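Local coordinates for extracellular protein containing a SCP domain (Bacillus anthracis, PDB 4IFA) that is of unknown function but is an extracellular protein that combines a CAP-associated N-terminal region with an SCP domain of the cysteine-rich secretory protein family, at residues Y77-W82 with K100-Y105. Numbering follows the deposited sequence.
Sequences YGYEWW and KVVTAY
Thr-103, on strand 100-106, sets its methyl group squarely on the phenol ring of Tyr-79, which lies just ahead of strand 80-84 in the seven-stranded antiparallel sheet of the CAP-associated N-terminal region. Strands 80-84 and 100-106 are not neighbours: strand 92-97 runs between them, so no backbone hydrogen bond joins 77-82 to 100-105, and the contact is made mainly by side chains. The axes of 80-82 and 100-105 run at 50° to each other and approach to 8.8 Å.

The main interaction is a CH-pi contact. Thr-103 CG2 lies 3.7 Å from the centroid of the Tyr-79 ring and only 8° off its normal. On the threonine, OG1 is anti to the backbone N (chi1 -171°), which leaves CG2 as the branch turned to the ring. Val-102 and Thr-103 together face Gly-95 in a classic beta bulge, and the CB atoms of both are directed toward 77-82.

Apolar packing extends this patch. Val-102 CG2 sits 3.9 Å from Tyr-79 CB, approaching the ring obliquely near its root, while Thr-187 of helix 185-191 touches both residues. Within 77-82, Tyr-79 CE1 stands 3.5 Å above the indole plane of Trp-81, offset toward its rim. The far end of that indole reaches strand 100-106, with Trp-81 CZ3 4.2 Å from Thr-103 CG2 and Ala-104 CA lying at the ring's edge.

The polar ends meet through solvent. Thr-103 OG1 hydrogen-bonds to the carbonyl oxygen of Tyr-182 on the adjacent strand 176-183, and Tyr-79 OH has a weak bond to Gln-191 NE2. One water bridges the two hydroxyls, donating to Thr-103 OG1 at 2.8 Å and lying 3.0 Å from Tyr-79 OH.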
ATOM      1  N   TYR A  77      -2.438   8.457  10.480  1.00 26.21           N
ATOM      2  CA  TYR A  77      -2.752   7.628  11.649  1.00 27.08           C
ATOM      3  C   TYR A  77      -1.735   7.749  12.791  1.00 28.27           C
ATOM      4  O   TYR A  77      -1.494   6.787  13.515  1.00 29.93           O
ATOM      5  CB  TYR A  77      -2.968   6.173  11.204  1.00 26.37           C
ATOM      6  CG  TYR A  77      -3.983   6.072  10.074  1.00 26.90           C
ATOM      7  CD1 TYR A  77      -5.336   6.283  10.327  1.00 28.40           C
ATOM      8  CD2 TYR A  77      -3.599   5.861   8.760  1.00 25.56           C
ATOM      9  CE1 TYR A  77      -6.282   6.247   9.303  1.00 30.29           C
ATOM     10  CE2 TYR A  77      -4.532   5.803   7.746  1.00 25.88           C
ATOM     11  CZ  TYR A  77      -5.860   6.011   8.011  1.00 28.42           C
ATOM     12  OH  TYR A  77      -6.808   5.978   7.024  1.00 26.91           O
ATOM     13  N   GLY A  78      -1.119   8.909  12.884  1.00 28.85           N
ATOM     14  CA  GLY A  78      -0.225   9.200  14.016  1.00 30.55           C
ATOM     15  C   GLY A  78       1.205   8.675  14.051  1.00 30.84           C
ATOM     16  O   GLY A  78       1.922   8.885  15.051  1.00 36.76           O
ATOM     17  N   TYR A  79       1.570   7.862  13.084  1.00 26.30           N
ATOM     18  CA  TYR A  79       2.930   7.377  12.886  1.00 24.78           C
ATOM     19  C   TYR A  79       3.505   8.023  11.622  1.00 23.45           C
ATOM     20  O   TYR A  79       2.754   8.480  10.739  1.00 25.04           O
ATOM     21  CB  TYR A  79       3.021   5.841  12.823  1.00 24.10           C
ATOM     22  CG  TYR A  79       2.131   5.204  11.769  1.00 22.16           C
ATOM     23  CD1 TYR A  79       2.505   5.168  10.421  1.00 22.08           C
ATOM     24  CD2 TYR A  79       0.888   4.662  12.114  1.00 22.12           C
ATOM     25  CE1 TYR A  79       1.674   4.595   9.459  1.00 21.85           C
ATOM     26  CE2 TYR A  79       0.066   4.085  11.145  1.00 21.75           C
ATOM     27  CZ  TYR A  79       0.456   4.083   9.844  1.00 21.89           C
ATOM     28  OH  TYR A  79      -0.362   3.518   8.887  1.00 21.54           O
ATOM     29  N   GLU A  80       4.825   8.084  11.554  1.00 24.19           N
ATOM     30  CA  GLU A  80       5.569   8.526  10.379  1.00 24.84           C
ATOM     31  C   GLU A  80       6.084   7.269   9.681  1.00 23.34           C
ATOM     32  O   GLU A  80       6.571   6.310  10.318  1.00 23.22           O
ATOM     33  CB  GLU A  80       6.767   9.399  10.768  1.00 26.18           C
ATOM     34  CG  GLU A  80       6.449  10.752  11.346  1.00 29.06           C
ATOM     35  CD  GLU A  80       7.708  11.441  11.781  1.00 34.71           C
ATOM     36  OE1 GLU A  80       8.208  11.134  12.888  1.00 40.44           O
ATOM     37  OE2 GLU A  80       8.194  12.296  11.027  1.00 39.28           O
ATOM     38  N   TRP A  81       5.991   7.268   8.369  1.00 21.48           N
ATOM     39  CA  TRP A  81       6.553   6.182   7.584  1.00 20.76           C
ATOM     40  C   TRP A  81       8.033   6.397   7.343  1.00 21.89           C
ATOM     41  O   TRP A  81       8.454   7.480   6.867  1.00 23.99           O
ATOM     42  CB  TRP A  81       5.870   6.032   6.233  1.00 21.32           C
ATOM     43  CG  TRP A  81       4.481   5.513   6.180  1.00 19.73           C
ATOM     44  CD1 TRP A  81       3.355   6.193   5.762  1.00 21.36           C
ATOM     45  CD2 TRP A  81       4.066   4.172   6.434  1.00 19.18           C
ATOM     46  NE1 TRP A  81       2.279   5.345   5.753  1.00 21.56           N
ATOM     47  CE2 TRP A  81       2.687   4.094   6.124  1.00 20.54           C
ATOM     48  CE3 TRP A  81       4.723   3.031   6.886  1.00 20.20           C
ATOM     49  CZ2 TRP A  81       1.962   2.912   6.265  1.00 20.75           C
ATOM     50  CZ3 TRP A  81       4.003   1.861   7.009  1.00 21.78           C
ATOM     51  CH2 TRP A  81       2.624   1.825   6.729  1.00 19.48           C
ATOM     52  N   TRP A  82       8.828   5.376   7.632  1.00 21.18           N
ATOM     53  CA  TRP A  82      10.261   5.330   7.331  1.00 22.09           C
ATOM     54  C   TRP A  82      10.315   4.359   6.144  1.00 21.61           C
ATOM     55  O   TRP A  82      10.104   3.133   6.313  1.00 21.12           O
ATOM     56  CB  TRP A  82      11.055   4.788   8.519  1.00 23.22           C
ATOM     57  CG  TRP A  82      11.237   5.697   9.689  1.00 23.55           C
ATOM     58  CD1 TRP A  82      10.388   6.661  10.140  1.00 25.04           C
ATOM     59  CD2 TRP A  82      12.307   5.620  10.622  1.00 26.26           C
ATOM     60  NE1 TRP A  82      10.910   7.243  11.290  1.00 25.68           N
ATOM     61  CE2 TRP A  82      12.092   6.624  11.599  1.00 25.85           C
ATOM     62  CE3 TRP A  82      13.446   4.813  10.717  1.00 27.25           C
ATOM     63  CZ2 TRP A  82      12.975   6.832  12.672  1.00 28.88           C
ATOM     64  CZ3 TRP A  82      14.338   5.043  11.764  1.00 28.77           C
ATOM     65  CH2 TRP A  82      14.083   6.020  12.744  1.00 27.55           C
ATOM     66  N   LYS A 100       8.694   4.484  18.697  0.50 28.79           N
ATOM     67  CA  LYS A 100       8.383   3.045  18.747  0.50 27.17           C
ATOM     68  C   LYS A 100       7.867   2.593  17.384  0.50 25.75           C
ATOM     69  O   LYS A 100       7.157   3.355  16.702  0.50 25.02           O
ATOM     70  CB  LYS A 100       7.325   2.735  19.809  0.50 27.76           C
ATOM     71  CG  LYS A 100       7.720   3.069  21.250  0.50 29.10           C
ATOM     72  CD  LYS A 100       8.994   2.352  21.721  0.50 33.67           C
ATOM     73  CE  LYS A 100       8.839   0.829  21.829  0.50 35.83           C
ATOM     74  NZ  LYS A 100      10.046   0.129  22.386  0.50 35.83           N
ATOM     75  N   VAL A 101       8.220   1.368  16.986  1.00 25.22           N
ATOM     76  CA  VAL A 101       7.775   0.788  15.718  1.00 24.59           C
ATOM     77  C   VAL A 101       6.397   0.157  15.946  1.00 23.25           C
ATOM     78  O   VAL A 101       6.271  -0.762  16.757  1.00 25.55           O
ATOM     79  CB  VAL A 101       8.768  -0.218  15.143  1.00 24.13           C
ATOM     80  CG1 VAL A 101       8.210  -0.795  13.856  1.00 23.56           C
ATOM     81  CG2 VAL A 101      10.133   0.426  14.875  1.00 26.21           C
ATOM     82  N   VAL A 102       5.369   0.693  15.301  1.00 23.71           N
ATOM     83  CA  VAL A 102       3.982   0.282  15.503  1.00 23.57           C
ATOM     84  C   VAL A 102       3.342  -0.456  14.324  1.00 22.98           C
ATOM     85  O   VAL A 102       2.315  -1.100  14.493  1.00 23.35           O
ATOM     86  CB  VAL A 102       3.089   1.495  15.914  1.00 23.53           C
ATOM     87  CG1 VAL A 102       3.639   2.143  17.219  1.00 25.18           C
ATOM     88  CG2 VAL A 102       2.897   2.536  14.819  1.00 24.79           C
ATOM     89  N   THR A 103       3.961  -0.377  13.159  1.00 20.55           N
ATOM     90  CA  THR A 103       3.437  -1.006  11.945  1.00 19.92           C
ATOM     91  C   THR A 103       4.526  -1.147  10.929  1.00 19.00           C
ATOM     92  O   THR A 103       5.575  -0.521  11.050  1.00 21.07           O
ATOM     93  CB  THR A 103       2.239  -0.159  11.408  1.00 19.34           C
ATOM     94  OG1 THR A 103       1.538  -0.835  10.336  1.00 19.88           O
ATOM     95  CG2 THR A 103       2.667   1.190  10.897  1.00 21.22           C
ATOM     96  N   ALA A 104       4.302  -1.994   9.915  1.00 18.96           N
ATOM     97  CA  ALA A 104       5.219  -2.086   8.771  1.00 18.25           C
ATOM     98  C   ALA A 104       4.461  -2.679   7.612  1.00 19.45           C
ATOM     99  O   ALA A 104       3.546  -3.463   7.822  1.00 20.37           O
ATOM    100  CB  ALA A 104       6.473  -2.943   9.076  1.00 20.23           C
ATOM    101  N   TYR A 105       4.858  -2.303   6.406  1.00 18.32           N
ATOM    102  CA  TYR A 105       4.336  -2.913   5.202  1.00 17.73           C
ATOM    103  C   TYR A 105       5.513  -3.435   4.380  1.00 17.72           C
ATOM    104  O   TYR A 105       6.426  -2.690   4.000  1.00 18.06           O
ATOM    105  CB  TYR A 105       3.524  -1.919   4.364  1.00 18.10           C
ATOM    106  CG  TYR A 105       2.994  -2.553   3.101  1.00 18.67           C
ATOM    107  CD1 TYR A 105       2.044  -3.541   3.171  1.00 20.39           C
ATOM    108  CD2 TYR A 105       3.470  -2.188   1.829  1.00 19.81           C
ATOM    109  CE1 TYR A 105       1.545  -4.168   2.041  1.00 21.41           C
ATOM    110  CE2 TYR A 105       2.963  -2.852   0.680  1.00 18.65           C
ATOM    111  CZ  TYR A 105       2.016  -3.814   0.816  1.00 19.20           C
ATOM    112  OH  TYR A 105       1.458  -4.450  -0.312  1.00 22.57           O
TER
HETATM  113  O   HOH W   1      -0.104   0.539   8.490  1.00 22.34           O